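Local structure of CurF (Lyngbya majuscula, 5DP2) at residues P8-L20 with L24-S36. The protein is an NADP-binding enoyl reductase-type domain of the curacin A polyketide synthase that acts as a cyclopropanase, probably forming the cyclopropane ring of the natural product. Residues are numbered along the deposited sequence; the frame is centred on the assembly and turned at random. Where two conformers were deposited one is given.
Sequences PQPVQLRIPSYGL and LTWMPQERRKPKS
Leu-13 lies over one face of the Trp-26 indole, with CD1 4.1 Å from the centroid of the six-membered ring and 13° off its normal, a CH-pi contact. Having CG anti to the backbone N (chi1 -169°) brings CD1 in over the ring, while Leu-13 CG meets Leu-24 CD2 at 3.9 Å. Val-11 reaches the same indole obliquely, its CG2 3.5 Å from Trp-26 CE3. The ring's NE1 is hydrogen-bonded to Ser-318 O; Val-321 of helix 321-329 touches both Leu-13 and Trp-26, and Phe-325 touches Leu-13 and Leu-24. The backbones form a two-stranded antiparallel beta hairpin, strands 11-14 and 25-28, in which Gln-12 with Met-27 and Arg-14 with Thr-25 are the hydrogen-bonded pairs; Met-27 N to Gln-12 O measures 2.8 Å. On the other face, Arg-14 bends at chi2 and chi3 so that NH1 donates to Gln-12 OE1 (2.9 Å), the acceptor lying out of the guanidinium plane, while Arg-14 CB packs on Met-27 CG at 3.7 Å. Gln-29, bent at chi2, lays CG against Gln-12 CB (3.5 Å), their amide planes 32° apart. Its NE2 donates to Pro-28 O, and both glutamine oxygens accept from Arg-69 NH1. Were Gln-29 cut back to an alanine, a gap beside Gln-12 CB would be likely, and Arg-69 NH1 would probably lose one of its two glutamine acceptors. Just before strand 11-14, Pro-10 O accepts a further backbone hydrogen bond from Gln-29 N (2.9 Å).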
loop_
_atom_site.group_PDB
_atom_site.type_symbol
_atom_site.label_atom_id
_atom_site.label_comp_id
_atom_site.label_asym_id
_atom_site.label_seq_id
_atom_site.Cartn_x
_atom_site.Cartn_y
_atom_site.Cartn_z
ATOM N N PRO A 8 -19.847 -19.723 4.937
ATOM C CA PRO A 8 -19.024 -19.542 6.140
ATOM C C PRO A 8 -19.771 -18.872 7.304
ATOM O O PRO A 8 -20.810 -18.239 7.096
ATOM C CB PRO A 8 -17.863 -18.648 5.646
ATOM C CG PRO A 8 -18.385 -17.965 4.425
ATOM C CD PRO A 8 -19.349 -18.933 3.796
ATOM N N GLN A 9 -19.235 -19.001 8.517
ATOM C CA GLN A 9 -19.785 -18.302 9.688
ATOM C C GLN A 9 -19.308 -16.861 9.615
ATOM O O GLN A 9 -18.089 -16.646 9.627
ATOM C CB GLN A 9 -19.293 -18.930 11.006
ATOM C CG GLN A 9 -19.442 -20.440 11.082
ATOM C CD GLN A 9 -18.314 -21.160 11.824
ATOM O OE1 GLN A 9 -17.247 -20.606 12.117
ATOM N NE2 GLN A 9 -18.548 -22.429 12.105
ATOM N N PRO A 10 -20.232 -15.856 9.441
ATOM C CA PRO A 10 -19.708 -14.484 9.214
ATOM C C PRO A 10 -18.971 -13.959 10.433
ATOM O O PRO A 10 -19.477 -14.005 11.572
ATOM C CB PRO A 10 -20.951 -13.670 8.915
ATOM C CG PRO A 10 -21.959 -14.691 8.432
ATOM C CD PRO A 10 -21.678 -15.926 9.218
ATOM N N VAL A 11 -17.780 -13.423 10.158
ATOM C CA VAL A 11 -16.930 -12.823 11.182
ATOM C C VAL A 11 -16.299 -11.529 10.641
ATOM O O VAL A 11 -16.337 -11.240 9.435
ATOM C CB VAL A 11 -15.833 -13.797 11.682
ATOM C CG1 VAL A 11 -16.423 -14.930 12.492
ATOM C CG2 VAL A 11 -14.996 -14.331 10.528
ATOM N N GLN A 12 -15.693 -10.775 11.548
ATOM C CA GLN A 12 -14.966 -9.547 11.213
ATOM C C GLN A 12 -13.795 -9.407 12.183
ATOM O O GLN A 12 -13.962 -9.633 13.390
ATOM C CB GLN A 12 -15.873 -8.322 11.286
ATOM C CG GLN A 12 -15.153 -7.016 10.969
ATOM C CD GLN A 12 -16.141 -5.878 10.841
ATOM O OE1 GLN A 12 -16.565 -5.287 11.844
ATOM N NE2 GLN A 12 -16.539 -5.585 9.616
ATOM N N LEU A 13 -12.631 -9.023 11.666
ATOM C CA LEU A 13 -11.435 -8.875 12.511
ATOM C C LEU A 13 -11.566 -7.594 13.334
ATOM O O LEU A 13 -11.818 -6.511 12.814
ATOM C CB LEU A 13 -10.197 -8.815 11.602
ATOM C CG LEU A 13 -8.856 -8.937 12.329
ATOM C CD1 LEU A 13 -8.688 -10.300 12.939
ATOM C CD2 LEU A 13 -7.737 -8.658 11.320
ATOM N N ARG A 14 -11.368 -7.736 14.658
ATOM C CA ARG A 14 -11.546 -6.640 15.590
ATOM C C ARG A 14 -10.516 -6.738 16.706
ATOM O O ARG A 14 -9.852 -7.763 16.860
ATOM C CB ARG A 14 -12.976 -6.669 16.184
ATOM C CG ARG A 14 -14.095 -6.536 15.152
ATOM C CD ARG A 14 -14.225 -5.140 14.567
ATOM N NE ARG A 14 -14.992 -4.253 15.468
ATOM C CZ ARG A 14 -16.327 -4.278 15.538
ATOM N NH1 ARG A 14 -17.050 -4.974 14.686
ATOM N NH2 ARG A 14 -16.950 -3.572 16.476
ATOM N N ILE A 15 -10.416 -5.668 17.486
ATOM C CA ILE A 15 -9.602 -5.651 18.701
ATOM C C ILE A 15 -10.423 -5.069 19.853
ATOM O O ILE A 15 -11.291 -4.225 19.642
ATOM C CB ILE A 15 -8.307 -4.833 18.522
ATOM C CG1 ILE A 15 -8.581 -3.412 18.039
ATOM C CG2 ILE A 15 -7.334 -5.556 17.609
ATOM C CD1 ILE A 15 -7.366 -2.508 18.016
ATOM N N PRO A 16 -10.065 -5.442 21.097
ATOM C CA PRO A 16 -10.737 -4.866 22.252
ATOM C C PRO A 16 -10.104 -3.562 22.715
ATOM O O PRO A 16 -10.735 -2.796 23.465
ATOM C CB PRO A 16 -10.557 -5.941 23.320
ATOM C CG PRO A 16 -9.271 -6.606 22.971
ATOM C CD PRO A 16 -9.285 -6.636 21.463
ATOM N N SER A 17 -8.855 -3.327 22.331
ATOM C CA SER A 17 -8.025 -2.261 22.890
ATOM C C SER A 17 -6.743 -2.278 22.053
ATOM O O SER A 17 -6.465 -3.257 21.344
ATOM C CB SER A 17 -7.691 -2.494 24.366
ATOM O OG SER A 17 -7.074 -3.756 24.546
ATOM N N TYR A 18 -5.950 -1.219 22.174
ATOM C CA TYR A 18 -4.682 -1.095 21.451
ATOM C C TYR A 18 -3.519 -1.671 22.249
ATOM O O TYR A 18 -3.530 -1.677 23.496
ATOM C CB TYR A 18 -4.386 0.372 21.176
ATOM C CG TYR A 18 -5.368 1.019 20.229
ATOM C CD1 TYR A 18 -5.564 0.501 18.969
ATOM C CD2 TYR A 18 -6.099 2.148 20.572
ATOM C CE1 TYR A 18 -6.461 1.080 18.076
ATOM C CE2 TYR A 18 -7.004 2.742 19.677
ATOM C CZ TYR A 18 -7.177 2.190 18.420
ATOM O OH TYR A 18 -8.057 2.726 17.489
ATOM N N GLY A 19 -2.507 -2.142 21.522
ATOM C CA GLY A 19 -1.192 -2.411 22.094
ATOM C C GLY A 19 -0.557 -3.743 21.785
ATOM O O GLY A 19 0.679 -3.859 21.876
ATOM N N LEU A 20 -1.354 -4.763 21.467
ATOM C CA LEU A 20 -0.820 -6.117 21.231
ATOM C C LEU A 20 -1.457 -6.775 20.011
ATOM O O LEU A 20 -2.693 -6.812 19.893
ATOM C CB LEU A 20 -1.018 -7.046 22.402
ATOM C CG LEU A 20 -0.266 -6.731 23.703
ATOM C CD1 LEU A 20 -0.594 -7.782 24.728
ATOM C CD2 LEU A 20 1.249 -6.627 23.538
ATOM N N LEU A 24 -5.906 -9.360 18.305
ATOM C CA LEU A 24 -6.733 -9.468 17.092
ATOM C C LEU A 24 -7.625 -10.710 17.226
ATOM O O LEU A 24 -7.140 -11.787 17.546
ATOM C CB LEU A 24 -5.829 -9.607 15.875
ATOM C CG LEU A 24 -5.171 -8.304 15.414
ATOM C CD1 LEU A 24 -3.957 -8.589 14.547
ATOM C CD2 LEU A 24 -6.183 -7.431 14.680
ATOM N N THR A 25 -8.917 -10.534 16.937
ATOM C CA THR A 25 -9.960 -11.508 17.193
ATOM C C THR A 25 -10.944 -11.533 16.013
ATOM O O THR A 25 -11.369 -10.478 15.570
ATOM C CB THR A 25 -10.720 -11.069 18.478
ATOM O OG1 THR A 25 -9.798 -10.921 19.575
ATOM C CG2 THR A 25 -11.833 -12.042 18.841
ATOM N N TRP A 26 -11.388 -12.711 15.577
ATOM C CA TRP A 26 -12.478 -12.828 14.616
ATOM C C TRP A 26 -13.804 -12.763 15.396
ATOM O O TRP A 26 -14.187 -13.712 16.065
ATOM C CB TRP A 26 -12.375 -14.120 13.823
ATOM C CG TRP A 26 -11.240 -14.116 12.817
ATOM C CD1 TRP A 26 -10.077 -14.837 12.865
ATOM C CD2 TRP A 26 -11.184 -13.334 11.606
ATOM N NE1 TRP A 26 -9.303 -14.541 11.765
ATOM C CE2 TRP A 26 -9.967 -13.632 10.979
ATOM C CE3 TRP A 26 -12.058 -12.412 10.991
ATOM C CZ2 TRP A 26 -9.595 -13.048 9.773
ATOM C CZ3 TRP A 26 -11.695 -11.854 9.770
ATOM C CH2 TRP A 26 -10.469 -12.172 9.179
ATOM N N MET A 27 -14.471 -11.621 15.323
ATOM C CA MET A 27 -15.716 -11.414 16.058
ATOM C C MET A 27 -16.915 -11.840 15.230
ATOM O O MET A 27 -16.986 -11.555 14.028
ATOM C CB MET A 27 -15.856 -9.958 16.440
ATOM C CG MET A 27 -14.853 -9.545 17.502
ATOM S SD MET A 27 -15.007 -10.411 19.075
ATOM C CE MET A 27 -16.374 -9.534 19.833
ATOM N N PRO A 28 -17.880 -12.517 15.852
ATOM C CA PRO A 28 -19.097 -12.895 15.115
ATOM C C PRO A 28 -19.818 -11.680 14.527
ATOM O O PRO A 28 -19.835 -10.601 15.118
ATOM C CB PRO A 28 -19.952 -13.567 16.207
ATOM C CG PRO A 28 -18.972 -14.008 17.245
ATOM C CD PRO A 28 -17.926 -12.960 17.261
ATOM N N GLN A 29 -20.440 -11.879 13.356
ATOM C CA GLN A 29 -21.211 -10.856 12.677
ATOM C C GLN A 29 -22.528 -11.413 12.181
ATOM O O GLN A 29 -22.607 -12.577 11.833
ATOM C CB GLN A 29 -20.421 -10.349 11.456
ATOM C CG GLN A 29 -19.114 -9.669 11.813
ATOM C CD GLN A 29 -19.338 -8.267 12.283
ATOM O OE1 GLN A 29 -19.488 -7.360 11.478
ATOM N NE2 GLN A 29 -19.318 -8.059 13.580
ATOM N N GLU A 30 -23.523 -10.543 12.061
ATOM C CA GLU A 30 -24.735 -10.912 11.343
ATOM C C GLU A 30 -24.502 -10.811 9.822
ATOM O O GLU A 30 -23.639 -10.061 9.321
ATOM C CB GLU A 30 -25.904 -10.037 11.786
ATOM C CG GLU A 30 -26.181 -10.168 13.278
ATOM C CD GLU A 30 -26.694 -11.550 13.687
ATOM O OE1 GLU A 30 -27.555 -12.115 12.974
ATOM O OE2 GLU A 30 -26.240 -12.079 14.731
ATOM N N ARG A 31 -25.225 -11.642 9.097
ATOM C CA ARG A 31 -25.278 -11.571 7.660
ATOM C C ARG A 31 -26.368 -10.520 7.354
ATOM O O ARG A 31 -27.459 -10.595 7.896
ATOM C CB ARG A 31 -25.641 -12.951 7.073
ATOM C CG ARG A 31 -25.557 -13.063 5.549
ATOM C CD ARG A 31 -24.122 -13.089 5.008
ATOM N NE ARG A 31 -24.085 -13.010 3.548
ATOM C CZ ARG A 31 -24.187 -14.035 2.709
ATOM N NH1 ARG A 31 -24.286 -15.279 3.150
ATOM N NH2 ARG A 31 -24.158 -13.813 1.403
ATOM N N ARG A 32 -26.063 -9.551 6.513
ATOM C CA ARG A 32 -26.998 -8.536 6.066
ATOM C C ARG A 32 -27.289 -8.757 4.591
ATOM O O ARG A 32 -26.540 -9.447 3.899
ATOM C CB ARG A 32 -26.383 -7.138 6.229
ATOM C CG ARG A 32 -26.062 -6.702 7.647
ATOM C CD ARG A 32 -25.504 -5.283 7.661
ATOM N NE ARG A 32 -25.217 -4.843 9.022
ATOM C CZ ARG A 32 -24.772 -3.636 9.344
ATOM N NH1 ARG A 32 -24.534 -2.724 8.403
ATOM N NH2 ARG A 32 -24.543 -3.340 10.610
ATOM N N LYS A 33 -28.382 -8.172 4.130
ATOM C CA LYS A 33 -28.692 -8.131 2.703
ATOM C C LYS A 33 -28.409 -6.735 2.165
ATOM O O LYS A 33 -28.634 -5.740 2.858
ATOM C CB LYS A 33 -30.150 -8.484 2.471
ATOM C CG LYS A 33 -30.478 -9.892 2.925
ATOM C CD LYS A 33 -31.876 -10.311 2.495
ATOM C CE LYS A 33 -32.002 -11.825 2.379
ATOM N NZ LYS A 33 -31.258 -12.384 1.208
ATOM N N PRO A 34 -27.952 -6.626 0.907
ATOM C CA PRO A 34 -27.686 -5.297 0.374
ATOM C C PRO A 34 -28.990 -4.529 0.139
ATOM O O PRO A 34 -29.961 -5.086 -0.388
ATOM C CB PRO A 34 -26.953 -5.598 -0.946
ATOM C CG PRO A 34 -27.358 -6.986 -1.326
ATOM C CD PRO A 34 -27.531 -7.696 -0.016
ATOM N N LYS A 35 -28.963 -3.234 0.463
ATOM C CA LYS A 35 -30.020 -2.305 0.099
ATOM C C LYS A 35 -29.946 -2.037 -1.405
ATOM O O LYS A 35 -29.036 -2.538 -2.101
ATOM C CB LYS A 35 -29.911 -1.026 0.939
ATOM C CG LYS A 35 -30.174 -1.273 2.411
ATOM C CD LYS A 35 -29.934 -0.016 3.203
ATOM C CE LYS A 35 -30.146 -0.259 4.678
ATOM N NZ LYS A 35 -29.183 -1.275 5.204
ATOM N N SER A 36 -30.899 -1.237 -1.918
ATOM C CA SER A 36 -31.117 -1.197 -3.349
ATOM C C SER A 36 -29.938 -0.745 -4.183
ATOM O O SER A 36 -29.861 -1.101 -5.353
ATOM C CB SER A 36 -32.352 -0.363 -3.677
ATOM O OG SER A 36 -32.140 0.994 -3.389
#